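Local coordinates for ESX secretion system protein EccC (Thermomonospora curvata, PDB 4NH0) that serves as the multi-domain ATPase of the type VII (ESX) secretion system, binding ATP in FtsK-type domains and taking part in export of EsxA and EsxB, at residues 630-635 with 677-682; 648-653 with 821-826; 672-677 with 699-704; 689-694 with 708-713; 771-776 with 804-809. One frame throughout, in Å; residues are numbered along the deposited sequence.

Interaction 1 of 5, residues 630-635 with 677-682; sequences LHAVVG and ITSLAL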
# COMPACT_ATOMS: atom_id res chain seq x y z
N LEU A 630 -0.03 -17.05 -3.45
CA LEU A 630 0.68 -15.79 -3.23
C LEU A 630 0.07 -14.64 -4.03
O LEU A 630 0.77 -13.69 -4.39
CB LEU A 630 2.16 -15.93 -3.57
CG LEU A 630 3.02 -16.54 -2.46
CD1 LEU A 630 4.49 -16.41 -2.81
CD2 LEU A 630 2.74 -15.87 -1.13
N HIS A 631 -1.22 -14.73 -4.31
CA HIS A 631 -1.95 -13.63 -4.91
C HIS A 631 -2.79 -12.93 -3.85
O HIS A 631 -3.36 -13.57 -2.98
CB HIS A 631 -2.84 -14.12 -6.05
CG HIS A 631 -2.09 -14.45 -7.31
ND1 HIS A 631 -1.17 -15.48 -7.37
CD2 HIS A 631 -2.12 -13.89 -8.54
CE1 HIS A 631 -0.67 -15.53 -8.60
NE2 HIS A 631 -1.23 -14.58 -9.32
N ALA A 632 -2.85 -11.60 -3.93
CA ALA A 632 -3.58 -10.82 -2.95
C ALA A 632 -4.44 -9.75 -3.61
O ALA A 632 -3.99 -9.04 -4.51
CB ALA A 632 -2.62 -10.17 -1.96
N VAL A 633 -5.69 -9.66 -3.17
CA VAL A 633 -6.60 -8.63 -3.67
C VAL A 633 -6.49 -7.39 -2.78
O VAL A 633 -6.50 -7.49 -1.56
CB VAL A 633 -8.05 -9.14 -3.71
CG1 VAL A 633 -8.45 -9.75 -2.38
CG2 VAL A 633 -9.00 -8.02 -4.11
N VAL A 634 -6.38 -6.23 -3.41
CA VAL A 634 -6.12 -4.99 -2.68
C VAL A 634 -7.27 -3.99 -2.75
O VAL A 634 -7.66 -3.42 -1.74
CB VAL A 634 -4.82 -4.33 -3.18
CG1 VAL A 634 -4.86 -2.83 -2.99
CG2 VAL A 634 -3.61 -4.93 -2.48
N GLY A 635 -7.81 -3.78 -3.95
CA GLY A 635 -8.87 -2.80 -4.11
C GLY A 635 -9.77 -3.03 -5.31
O GLY A 635 -10.00 -4.17 -5.72
N ILE A 677 -1.58 -6.96 4.08
CA ILE A 677 -1.25 -7.95 5.10
C ILE A 677 -2.46 -8.83 5.39
O ILE A 677 -2.36 -10.06 5.38
CB ILE A 677 -0.77 -7.29 6.40
CG1 ILE A 677 0.54 -6.54 6.17
CG2 ILE A 677 -0.59 -8.33 7.49
CD1 ILE A 677 1.05 -5.82 7.40
N THR A 678 -3.60 -8.19 5.64
CA THR A 678 -4.83 -8.91 5.96
C THR A 678 -5.28 -9.76 4.78
O THR A 678 -5.73 -10.89 4.97
CB THR A 678 -5.96 -7.94 6.34
OG1 THR A 678 -5.44 -6.92 7.21
CG2 THR A 678 -7.08 -8.68 7.04
N SER A 679 -5.16 -9.22 3.57
CA SER A 679 -5.55 -9.94 2.36
C SER A 679 -4.74 -11.22 2.22
O SER A 679 -5.31 -12.29 1.96
CB SER A 679 -5.36 -9.06 1.13
OG SER A 679 -5.76 -9.73 -0.05
N LEU A 680 -3.43 -11.12 2.38
CA LEU A 680 -2.56 -12.28 2.35
C LEU A 680 -2.87 -13.21 3.51
O LEU A 680 -2.79 -14.43 3.38
CB LEU A 680 -1.09 -11.86 2.39
CG LEU A 680 -0.50 -11.28 1.11
CD1 LEU A 680 0.88 -10.71 1.37
CD2 LEU A 680 -0.44 -12.34 0.03
N ALA A 681 -3.22 -12.63 4.65
CA ALA A 681 -3.54 -13.40 5.85
C ALA A 681 -4.80 -14.23 5.65
O ALA A 681 -4.97 -15.27 6.28
CB ALA A 681 -3.69 -12.48 7.05
N LEU A 682 -5.68 -13.76 4.77
CA LEU A 682 -6.94 -14.44 4.51
C LEU A 682 -6.79 -15.59 3.53
O LEU A 682 -7.56 -16.54 3.55
CB LEU A 682 -7.98 -13.45 3.99
CG LEU A 682 -8.55 -12.45 5.00
CD1 LEU A 682 -9.44 -11.43 4.30
CD2 LEU A 682 -9.32 -13.18 6.09
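The helix that begins in the P-loop of the second FtsK domain, helix 669-683, packs here on strand 631-639 of the mixed ATPase sheet, with Ser679 and Leu680 set against Ala632 and Val633. The axes of 631-635 and 677-682 approach to 7.3 Å, their directions 139° apart. Such closeness suits an alanine on the strand, since its single methyl group, pointing at the helix, is all that has to fit beneath it. Ala632 CB is shared by two neighbouring helix residues: it touches Leu680 CD2 at 3.7 Å and lies equally near Ser679 OG. Leu680 starts out alongside the strand rather than at it, yet its branch end comes round to cover the methyl group, and its other neighbours include Phe769 of strand 767-772.

The polar part of the contact is one hydroxyl. Ser679 OG stands anti to its own backbone N (chi1 -178°), which directs it at the strand, where it donates to Val633 O across 2.8 Å. The donor lies 20° out of the carbonyl plane. Beside it, Val633 CG1 comes within 3.6 Å of Ser679 OG, so the hydroxyl has an apolar flank as well as a polar mate. Ala632 and Val634 make backbone bonds with Leu650 and Tyr648 of strand 644-651. A serine is therefore apt at this buried place: it is small enough for close packing, its hydroxyl is satisfied, and it supplies a strand carbonyl with a donor from the helix.

Interaction 2 of 5, residues 648-653 with 821-826; sequences YWLDLS and LGTKLE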
# COMPACT_ATOMS: atom_id res chain seq x y z
N TYR A 648 -8.46 -5.64 -7.94
CA TYR A 648 -7.06 -5.40 -8.19
C TYR A 648 -6.32 -6.53 -7.56
O TYR A 648 -6.47 -6.74 -6.38
CB TYR A 648 -6.69 -4.13 -7.48
CG TYR A 648 -5.41 -3.51 -7.91
CD1 TYR A 648 -4.67 -4.04 -8.93
CD2 TYR A 648 -4.94 -2.39 -7.29
CE1 TYR A 648 -3.49 -3.46 -9.32
CE2 TYR A 648 -3.77 -1.81 -7.67
CZ TYR A 648 -3.05 -2.35 -8.69
OH TYR A 648 -1.88 -1.77 -9.07
N TRP A 649 -5.51 -7.24 -8.32
CA TRP A 649 -4.83 -8.41 -7.82
C TRP A 649 -3.39 -8.29 -8.05
O TRP A 649 -2.95 -7.77 -9.07
CB TRP A 649 -5.31 -9.64 -8.53
CG TRP A 649 -6.59 -10.18 -8.01
CD1 TRP A 649 -7.84 -9.98 -8.52
CD2 TRP A 649 -6.78 -11.03 -6.87
NE1 TRP A 649 -8.76 -10.63 -7.78
CE2 TRP A 649 -8.19 -11.28 -6.78
CE3 TRP A 649 -5.96 -11.59 -5.95
CZ2 TRP A 649 -8.73 -12.06 -5.81
CZ3 TRP A 649 -6.51 -12.38 -4.97
CH2 TRP A 649 -7.86 -12.60 -4.90
N LEU A 650 -2.62 -8.81 -7.11
CA LEU A 650 -1.19 -8.72 -7.14
C LEU A 650 -0.58 -10.10 -7.19
O LEU A 650 -1.04 -10.99 -6.54
CB LEU A 650 -0.72 -8.00 -5.89
CG LEU A 650 -0.71 -6.49 -5.90
CD1 LEU A 650 -1.83 -5.95 -6.74
CD2 LEU A 650 -0.82 -5.96 -4.49
N ASP A 651 0.46 -10.26 -7.99
CA ASP A 651 1.14 -11.54 -8.16
C ASP A 651 2.50 -11.50 -7.47
O ASP A 651 3.52 -11.21 -8.11
CB ASP A 651 1.30 -11.87 -9.64
CG ASP A 651 1.68 -13.33 -9.87
OD1 ASP A 651 2.00 -14.03 -8.89
OD2 ASP A 651 1.65 -13.77 -11.04
N LEU A 652 2.51 -11.80 -6.18
CA LEU A 652 3.74 -11.77 -5.40
C LEU A 652 4.44 -13.12 -5.43
O LEU A 652 5.29 -13.41 -4.59
CB LEU A 652 3.45 -11.36 -3.96
CG LEU A 652 2.58 -10.11 -3.77
CD1 LEU A 652 2.47 -9.75 -2.30
CD2 LEU A 652 3.13 -8.95 -4.58
N SER A 653 4.08 -13.95 -6.41
CA SER A 653 4.64 -15.29 -6.53
C SER A 653 5.99 -15.29 -7.24
O SER A 653 6.38 -16.31 -7.82
CB SER A 653 3.66 -16.20 -7.27
OG SER A 653 4.25 -17.46 -7.55
N LEU A 821 11.55 -2.75 -6.32
CA LEU A 821 10.14 -2.87 -5.99
C LEU A 821 9.33 -3.17 -7.25
O LEU A 821 8.92 -2.25 -7.97
CB LEU A 821 9.63 -1.60 -5.31
CG LEU A 821 10.37 -1.23 -4.02
CD1 LEU A 821 9.92 0.13 -3.51
CD2 LEU A 821 10.17 -2.29 -2.96
N GLY A 822 9.10 -4.45 -7.51
CA GLY A 822 8.39 -4.88 -8.70
C GLY A 822 6.95 -4.40 -8.74
O GLY A 822 6.51 -3.83 -9.74
N THR A 823 6.22 -4.65 -7.67
CA THR A 823 4.83 -4.20 -7.57
C THR A 823 4.75 -2.86 -6.87
O THR A 823 4.88 -2.78 -5.65
CB THR A 823 3.95 -5.22 -6.82
OG1 THR A 823 3.96 -6.47 -7.52
CG2 THR A 823 2.53 -4.71 -6.73
N LYS A 824 4.53 -1.80 -7.64
CA LYS A 824 4.41 -0.46 -7.08
C LYS A 824 2.95 -0.05 -6.96
O LYS A 824 2.21 -0.08 -7.94
CB LYS A 824 5.19 0.55 -7.92
CG LYS A 824 6.68 0.28 -7.99
CD LYS A 824 7.44 1.51 -8.44
CE LYS A 824 8.90 1.18 -8.72
NZ LYS A 824 9.04 0.24 -9.86
N LEU A 825 2.55 0.34 -5.76
CA LEU A 825 1.19 0.80 -5.51
C LEU A 825 1.19 2.29 -5.24
O LEU A 825 1.46 2.73 -4.13
CB LEU A 825 0.58 0.03 -4.35
CG LEU A 825 0.57 -1.49 -4.53
CD1 LEU A 825 0.02 -2.19 -3.31
CD2 LEU A 825 -0.22 -1.86 -5.77
N GLU A 826 0.90 3.07 -6.28
CA GLU A 826 0.98 4.52 -6.19
C GLU A 826 -0.37 5.16 -5.87
O GLU A 826 -1.39 4.82 -6.48
CB GLU A 826 1.52 5.10 -7.50
CG GLU A 826 1.59 6.61 -7.54
CD GLU A 826 2.18 7.13 -8.84
OE1 GLU A 826 3.13 6.51 -9.35
OE2 GLU A 826 1.68 8.15 -9.35
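Tyr648 and Leu650 on strand 644-651, with Leu652 just past its end, meet Thr823 and Leu825 on strand 823-827 by side chains alone, across strands that are not neighbours in their sheet. The axes of 648-651 and 823-826 come no closer than 9.1 Å and run at 149°, nearly antiparallel, a separation bridged by leucines and an aromatic ring where the sheet curls round.

Most of the contact is apolar. Leu650 and Leu825 reach toward each other tip to tip, with CD2 of Leu650 4.0 Å from CD1 of Leu825. The other branch of Leu825 serves the tyrosine: its CD2 lies 3.7 Å from Tyr648 OH, close to the phenol end, as the two side chains slide past each other in opposite directions. Leu650 also steadies that ring from its own strand, CD1 standing 3.9 Å above one face of the Tyr648 ring toward its rim. Leu650 and Thr823 cross obliquely, with Leu650 CG 3.8 Å from Thr823 CG2.

Threonine suits the border because its two branches differ. OG1 lies anti to the carbonyl carbon (chi1 -61°), touches Leu652 CD2 at 3.9 Å and bonds to Ala656 O; CG2, anti to the backbone N, meets Leu650. A further polar feature is local: Ser653 N donates to Asp651 OD1 over 3.2 Å, an Asx turn that rounds off the end of strand 644-651.

Around this apolar seam, Leu825 also packs on Val659 and Val661 of strand 659-662 and on Met672 of helix 669-683, Leu652 reaches Leu680 of the same helix, and the Tyr648 ring meets Phe861 edge-to-face.

Interaction 3 of 5, residues 672-677 with 699-704; sequences MLRTLI and GTLAGL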
# COMPACT_ATOMS: atom_id res chain seq x y z
N MET A 672 -3.36 1.08 3.38
CA MET A 672 -3.05 0.15 2.29
C MET A 672 -2.28 -1.07 2.78
O MET A 672 -2.63 -2.20 2.46
CB MET A 672 -2.25 0.87 1.20
CG MET A 672 -1.57 -0.07 0.23
SD MET A 672 -2.75 -0.99 -0.77
CE MET A 672 -2.70 -0.04 -2.28
N LEU A 673 -1.22 -0.82 3.54
CA LEU A 673 -0.38 -1.88 4.08
C LEU A 673 -1.20 -2.88 4.89
O LEU A 673 -1.02 -4.09 4.77
CB LEU A 673 0.73 -1.30 4.96
CG LEU A 673 1.77 -0.40 4.28
CD1 LEU A 673 2.74 0.17 5.31
CD2 LEU A 673 2.52 -1.16 3.21
N ARG A 674 -2.11 -2.36 5.70
CA ARG A 674 -2.92 -3.19 6.58
C ARG A 674 -3.89 -4.08 5.79
O ARG A 674 -4.24 -5.16 6.24
CB ARG A 674 -3.69 -2.32 7.57
CG ARG A 674 -2.79 -1.60 8.56
CD ARG A 674 -3.59 -0.77 9.54
NE ARG A 674 -4.30 0.32 8.89
CZ ARG A 674 -5.03 1.22 9.53
NH1 ARG A 674 -5.15 1.17 10.85
NH2 ARG A 674 -5.65 2.18 8.85
N THR A 675 -4.30 -3.61 4.62
CA THR A 675 -5.17 -4.41 3.76
C THR A 675 -4.38 -5.55 3.14
O THR A 675 -4.81 -6.70 3.16
CB THR A 675 -5.79 -3.57 2.63
OG1 THR A 675 -4.77 -3.20 1.69
CG2 THR A 675 -6.43 -2.33 3.19
N LEU A 676 -3.22 -5.21 2.58
CA LEU A 676 -2.35 -6.18 1.92
C LEU A 676 -1.96 -7.31 2.86
O LEU A 676 -1.99 -8.48 2.47
CB LEU A 676 -1.10 -5.49 1.38
CG LEU A 676 -0.11 -6.39 0.64
CD1 LEU A 676 -0.82 -7.12 -0.49
CD2 LEU A 676 1.05 -5.58 0.10
N ILE A 677 -1.58 -6.96 4.08
CA ILE A 677 -1.25 -7.95 5.10
C ILE A 677 -2.46 -8.83 5.39
O ILE A 677 -2.36 -10.06 5.38
CB ILE A 677 -0.77 -7.29 6.40
CG1 ILE A 677 0.54 -6.54 6.17
CG2 ILE A 677 -0.59 -8.33 7.49
CD1 ILE A 677 1.05 -5.82 7.40
N GLY A 699 1.79 4.26 13.61
CA GLY A 699 1.64 3.26 14.66
C GLY A 699 0.36 2.47 14.50
O GLY A 699 -0.12 1.85 15.45
N THR A 700 -0.21 2.50 13.30
CA THR A 700 -1.48 1.85 13.03
C THR A 700 -1.34 0.35 12.85
O THR A 700 -2.31 -0.40 13.00
CB THR A 700 -2.16 2.44 11.78
OG1 THR A 700 -1.26 2.36 10.67
CG2 THR A 700 -2.54 3.89 12.01
N LEU A 701 -0.13 -0.10 12.51
CA LEU A 701 0.13 -1.51 12.27
C LEU A 701 -0.00 -2.35 13.54
O LEU A 701 -0.15 -3.57 13.47
CB LEU A 701 1.52 -1.71 11.67
CG LEU A 701 1.71 -1.30 10.21
CD1 LEU A 701 3.15 -1.53 9.78
CD2 LEU A 701 0.76 -2.08 9.32
N ALA A 702 0.05 -1.69 14.69
CA ALA A 702 -0.01 -2.38 15.98
C ALA A 702 -1.34 -3.09 16.20
O ALA A 702 -1.47 -3.92 17.09
CB ALA A 702 0.26 -1.41 17.11
N GLY A 703 -2.34 -2.75 15.38
CA GLY A 703 -3.64 -3.37 15.47
C GLY A 703 -3.65 -4.79 14.93
O GLY A 703 -4.53 -5.58 15.27
N LEU A 704 -2.68 -5.10 14.09
CA LEU A 704 -2.58 -6.43 13.49
C LEU A 704 -1.59 -7.31 14.24
O LEU A 704 -1.28 -8.42 13.80
CB LEU A 704 -2.16 -6.32 12.02
CG LEU A 704 -3.08 -5.52 11.09
CD1 LEU A 704 -2.50 -5.48 9.69
CD2 LEU A 704 -4.47 -6.12 11.08
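Arg674 runs out from the helix past Leu701 and Leu704, which meet its aliphatic stem, to Thr700, which meets its flat end. The stem lies against leucines: Arg674 CG is 3.7 Å from Leu701 CD2, the two side chains meeting at a slant. Leu704 comes in at about a right angle to the arginine, its CD1 4.0 Å from Arg674 CB. Farther out, the chain bends at chi3 (-65°), which swings NE out of line with the stem. The guanidinium then has Thr700 over one face, with Thr700 CB 3.4 Å from Arg674 NH1. Thr700 OG1 stands 3.8 Å above the same plane, toward its rim, while NH2 of Arg674 bonds to Thr671 OG1.

This is where the loop after strand 689-694, with its 3-10 turn 701-703, rests on the P-loop helix, close to the nucleotide. The Arg674 side chain is about 5 Å from bound ATP at the nearest, the Thr700 side chain about 5 Å from the magnesium ion. Asp695 holds the start of the loop by accepting from Gly699 N and Leu701 N.

One turn farther along the helix, Ile677 touches both leucines with different branches: its CG2 lies 4.1 Å from Leu704 CD1, its CD1 4.2 Å from Leu701 CD2. Leu877 and Ile881 of helix 877-891 pack on Arg674 as well, and Ile881 also touches Leu704.

Interaction 4 of 5, residues 689-694 with 708-713; sequences VQFYCL and PHVGSV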
# COMPACT_ATOMS: atom_id res chain seq x y z
N VAL A 689 2.92 -17.78 5.31
CA VAL A 689 3.41 -16.40 5.28
C VAL A 689 3.70 -15.88 6.68
O VAL A 689 3.05 -16.28 7.65
CB VAL A 689 2.41 -15.45 4.59
CG1 VAL A 689 2.28 -15.78 3.11
CG2 VAL A 689 1.05 -15.52 5.27
N GLN A 690 4.69 -15.00 6.79
CA GLN A 690 5.01 -14.34 8.05
C GLN A 690 5.28 -12.86 7.82
O GLN A 690 5.84 -12.48 6.79
CB GLN A 690 6.21 -15.00 8.73
CG GLN A 690 5.95 -16.41 9.23
CD GLN A 690 6.18 -17.46 8.16
OE1 GLN A 690 7.10 -17.34 7.35
NE2 GLN A 690 5.35 -18.49 8.16
N PHE A 691 4.90 -12.03 8.77
CA PHE A 691 5.06 -10.58 8.64
C PHE A 691 5.83 -9.98 9.80
O PHE A 691 5.56 -10.27 10.96
CB PHE A 691 3.69 -9.90 8.52
CG PHE A 691 2.87 -10.39 7.37
CD1 PHE A 691 2.02 -11.47 7.51
CD2 PHE A 691 2.94 -9.76 6.13
CE1 PHE A 691 1.26 -11.92 6.45
CE2 PHE A 691 2.19 -10.21 5.07
CZ PHE A 691 1.35 -11.29 5.23
N TYR A 692 6.81 -9.15 9.47
CA TYR A 692 7.61 -8.46 10.48
C TYR A 692 7.67 -6.98 10.13
O TYR A 692 8.24 -6.59 9.12
CB TYR A 692 9.00 -9.07 10.57
CG TYR A 692 8.96 -10.54 10.94
CD1 TYR A 692 8.87 -11.52 9.97
CD2 TYR A 692 9.00 -10.94 12.27
CE1 TYR A 692 8.83 -12.86 10.30
CE2 TYR A 692 8.95 -12.27 12.61
CZ TYR A 692 8.86 -13.23 11.63
OH TYR A 692 8.82 -14.56 11.97
N CYS A 693 7.08 -6.15 10.99
CA CYS A 693 6.79 -4.77 10.63
C CYS A 693 7.63 -3.74 11.37
O CYS A 693 7.98 -3.91 12.54
CB CYS A 693 5.31 -4.48 10.88
SG CYS A 693 4.19 -5.71 10.19
N LEU A 694 7.95 -2.66 10.66
CA LEU A 694 8.60 -1.50 11.24
C LEU A 694 7.67 -0.31 11.08
O LEU A 694 7.73 0.40 10.08
CB LEU A 694 9.95 -1.22 10.57
CG LEU A 694 11.21 -1.89 11.12
CD1 LEU A 694 11.04 -3.39 11.24
CD2 LEU A 694 12.40 -1.57 10.24
N PRO A 708 -1.96 -14.25 13.83
CA PRO A 708 -1.04 -15.39 13.91
C PRO A 708 -0.00 -15.34 12.79
O PRO A 708 0.99 -16.07 12.84
CB PRO A 708 -1.97 -16.59 13.76
CG PRO A 708 -3.12 -16.08 12.97
CD PRO A 708 -3.31 -14.65 13.42
N HIS A 709 -0.23 -14.49 11.80
CA HIS A 709 0.68 -14.36 10.67
C HIS A 709 1.84 -13.42 10.96
O HIS A 709 2.91 -13.54 10.38
CB HIS A 709 -0.08 -13.88 9.43
CG HIS A 709 -1.17 -14.80 8.99
ND1 HIS A 709 -2.38 -14.90 9.65
CD2 HIS A 709 -1.24 -15.67 7.95
CE1 HIS A 709 -3.14 -15.78 9.04
NE2 HIS A 709 -2.47 -16.27 8.01
N VAL A 710 1.63 -12.47 11.87
CA VAL A 710 2.68 -11.54 12.24
C VAL A 710 3.49 -12.08 13.40
O VAL A 710 2.99 -12.87 14.21
CB VAL A 710 2.13 -10.14 12.60
CG1 VAL A 710 1.21 -9.64 11.50
CG2 VAL A 710 1.40 -10.19 13.93
N GLY A 711 4.75 -11.67 13.49
CA GLY A 711 5.63 -12.14 14.54
C GLY A 711 6.22 -11.00 15.34
O GLY A 711 6.65 -11.19 16.48
N SER A 712 6.23 -9.81 14.75
CA SER A 712 6.77 -8.64 15.42
C SER A 712 6.24 -7.34 14.82
O SER A 712 6.15 -7.20 13.60
CB SER A 712 8.30 -8.64 15.34
OG SER A 712 8.83 -7.41 15.80
N VAL A 713 5.87 -6.41 15.69
CA VAL A 713 5.49 -5.07 15.27
C VAL A 713 6.26 -4.05 16.09
O VAL A 713 5.94 -3.80 17.25
CB VAL A 713 3.98 -4.83 15.43
CG1 VAL A 713 3.63 -3.40 15.03
CG2 VAL A 713 3.19 -5.82 14.60
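The Phe691 ring has His709 at its edge, with CD1 of Phe691 3.7 Å from His709 CB, and the two side chains lie side by side, pointing the same way. The ring also meets Phe769. The imidazole in turn takes Val689 at its own edge, CG2 of Val689 lying 3.5 Å from His709 CD2, while His709 NE2 bonds to His684 O. These groups lie at the start of a parallel strand pair, His709 just ahead of strand 710-714, an outermost strand at one edge of the ATPase sheet.

Phe691 faces Val710 and Cys693 faces Val713, so the outer strand carries an extra residue between them, as in a beta bulge. Glycine suits that place: a side chain on Gly711 would probably crowd the Tyr692 ring, whose CE2 is 3.8 Å from Gly711 CA. Tyr692 CD2 also touches Ser712 CB, and its OH bonds to Pro898 O. An alanine in place of Tyr692 would probably open a gap over Gly711 and leave Pro898 O without its hydroxyl mate.

The backbone holds the register: Phe691 N donates to His709 O, Gly711 N to Phe691 O, and Cys693 N to Ser712 O across 3.0 Å, with an N-H...O angle of 174°.

Interaction 5 of 5, residues 771-776 with 804-809; sequences VVDNWL and VLSSNK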
# COMPACT_ATOMS: atom_id res chain seq x y z
N VAL A 771 7.95 -5.45 6.52
CA VAL A 771 7.17 -4.25 6.25
C VAL A 771 7.75 -3.01 6.93
O VAL A 771 8.00 -3.01 8.13
CB VAL A 771 5.71 -4.42 6.71
CG1 VAL A 771 4.88 -3.22 6.30
CG2 VAL A 771 5.13 -5.70 6.14
N VAL A 772 7.97 -1.96 6.14
CA VAL A 772 8.40 -0.68 6.67
C VAL A 772 7.40 0.40 6.26
O VAL A 772 7.15 0.60 5.07
CB VAL A 772 9.81 -0.30 6.17
CG1 VAL A 772 10.21 1.07 6.69
CG2 VAL A 772 10.82 -1.35 6.60
N ASP A 773 6.84 1.09 7.24
CA ASP A 773 5.76 2.04 6.98
C ASP A 773 6.26 3.35 6.38
O ASP A 773 5.68 3.86 5.42
CB ASP A 773 4.98 2.31 8.27
CG ASP A 773 3.54 2.72 8.01
OD1 ASP A 773 3.24 3.16 6.88
OD2 ASP A 773 2.72 2.59 8.93
N ASN A 774 7.33 3.90 6.95
CA ASN A 774 7.91 5.13 6.42
C ASN A 774 9.40 4.95 6.17
O ASN A 774 10.21 5.06 7.09
CB ASN A 774 7.67 6.29 7.37
CG ASN A 774 7.91 7.65 6.74
OD1 ASN A 774 8.69 7.79 5.80
ND2 ASN A 774 7.23 8.66 7.26
N TRP A 775 9.75 4.68 4.91
CA TRP A 775 11.13 4.42 4.53
C TRP A 775 12.03 5.61 4.82
O TRP A 775 13.21 5.44 5.14
CB TRP A 775 11.20 4.06 3.05
CG TRP A 775 12.58 3.74 2.59
CD1 TRP A 775 13.44 4.56 1.92
CD2 TRP A 775 13.28 2.50 2.77
NE1 TRP A 775 14.62 3.91 1.67
CE2 TRP A 775 14.55 2.65 2.18
CE3 TRP A 775 12.95 1.28 3.37
CZ2 TRP A 775 15.49 1.62 2.18
CZ3 TRP A 775 13.88 0.27 3.36
CH2 TRP A 775 15.14 0.44 2.77
N LEU A 776 11.48 6.81 4.72
CA LEU A 776 12.24 8.03 4.99
C LEU A 776 12.71 8.06 6.44
O LEU A 776 13.87 8.36 6.72
CB LEU A 776 11.40 9.27 4.68
CG LEU A 776 12.08 10.62 4.90
CD1 LEU A 776 13.30 10.75 4.00
CD2 LEU A 776 11.11 11.76 4.66
N VAL A 804 8.19 -5.04 1.87
CA VAL A 804 7.03 -4.21 1.61
C VAL A 804 7.29 -2.82 2.19
O VAL A 804 7.07 -2.58 3.37
CB VAL A 804 5.75 -4.80 2.22
CG1 VAL A 804 4.55 -3.92 1.89
CG2 VAL A 804 5.52 -6.21 1.70
N LEU A 805 7.78 -1.93 1.34
CA LEU A 805 8.24 -0.62 1.79
C LEU A 805 7.29 0.49 1.38
O LEU A 805 6.74 0.48 0.28
CB LEU A 805 9.64 -0.35 1.24
CG LEU A 805 10.64 -1.49 1.45
CD1 LEU A 805 11.94 -1.19 0.74
CD2 LEU A 805 10.88 -1.73 2.93
N SER A 806 7.11 1.46 2.27
CA SER A 806 6.25 2.60 1.99
C SER A 806 6.93 3.91 2.39
O SER A 806 7.69 3.95 3.36
CB SER A 806 4.91 2.46 2.70
OG SER A 806 4.14 3.64 2.56
N SER A 807 6.64 4.97 1.64
CA SER A 807 7.18 6.28 1.93
C SER A 807 6.28 7.37 1.34
O SER A 807 5.22 7.07 0.80
CB SER A 807 8.60 6.41 1.37
OG SER A 807 9.16 7.68 1.69
N ASN A 808 6.71 8.62 1.45
CA ASN A 808 5.93 9.73 0.93
C ASN A 808 6.13 9.91 -0.57
O ASN A 808 5.17 9.90 -1.34
CB ASN A 808 6.29 11.03 1.66
CG ASN A 808 5.88 11.01 3.11
OD1 ASN A 808 4.74 11.32 3.45
ND2 ASN A 808 6.81 10.64 3.99
N LYS A 809 7.38 10.06 -0.98
CA LYS A 809 7.71 10.25 -2.39
C LYS A 809 8.59 9.11 -2.90
O LYS A 809 9.36 8.53 -2.14
CB LYS A 809 8.42 11.59 -2.60
CG LYS A 809 7.99 12.68 -1.63
CD LYS A 809 8.86 13.91 -1.77
CE LYS A 809 8.48 14.98 -0.76
NZ LYS A 809 9.37 16.17 -0.86
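Leu805 fills the space between Val772 and Trp775 with its two methyl groups. CD2 of Leu805 lies 3.7 Å from Val772 CG2, and CD1 is 3.6 Å from Trp775 CZ3, meeting the indole obliquely. Trp775 points toward the strand, its CG anti to the backbone N (chi1 -178°). An alanine in place of Leu805 would probably open a gap beneath the indole and let it shift. On the other side of the sheet, Val771 and Val804 lie side by side, branched residues well suited to strands.

Parallel pairing follows: Val772 N donates to Val804 O at 3.0 Å, and Ser806 N to Val772 O. Beyond the strand end, Trp775 N, in the first turn of helix 775-781, reaches Ser806 O at 2.7 Å, in the carbonyl plane. Asn774 is the N-cap, its OD1 accepting a weak bond from Leu776 N.

The polar edge faces the nucleotide: the Asp773 side chain is about 4 Å from the magnesium ion at the nearest, and that of Asn808 about 5 Å from ATP. An aspartate ending an apolar strand beside the P-loop is typical of the Walker B segment; Asn774 probably matches Glu425, the presumed active-site residue of the first FtsK domain, consistent with the view that probably only that domain hydrolyses ATP.

In the fold
All five contacts are buried within the second FtsK domain, and none is a surface patch. Interactions 4 and 5 lie in the parallel half of the sheet, where strands 689-694 and 767-772 are neighbours, and both rest on backbone bonds supplemented by side chains. Interactions 1 and 3 use different sides of helix 669-683: one joins it to strand 631-639 through a serine hydroxyl, the other to a loop through leucines and an arginine. Interaction 2 is almost wholly apolar, and its strand 644-651 pairs with the strand of interaction 1. Interactions 3 and 5 come nearest to magnesium and ATP; Leu673 packs on Asp773 and Val804 between them.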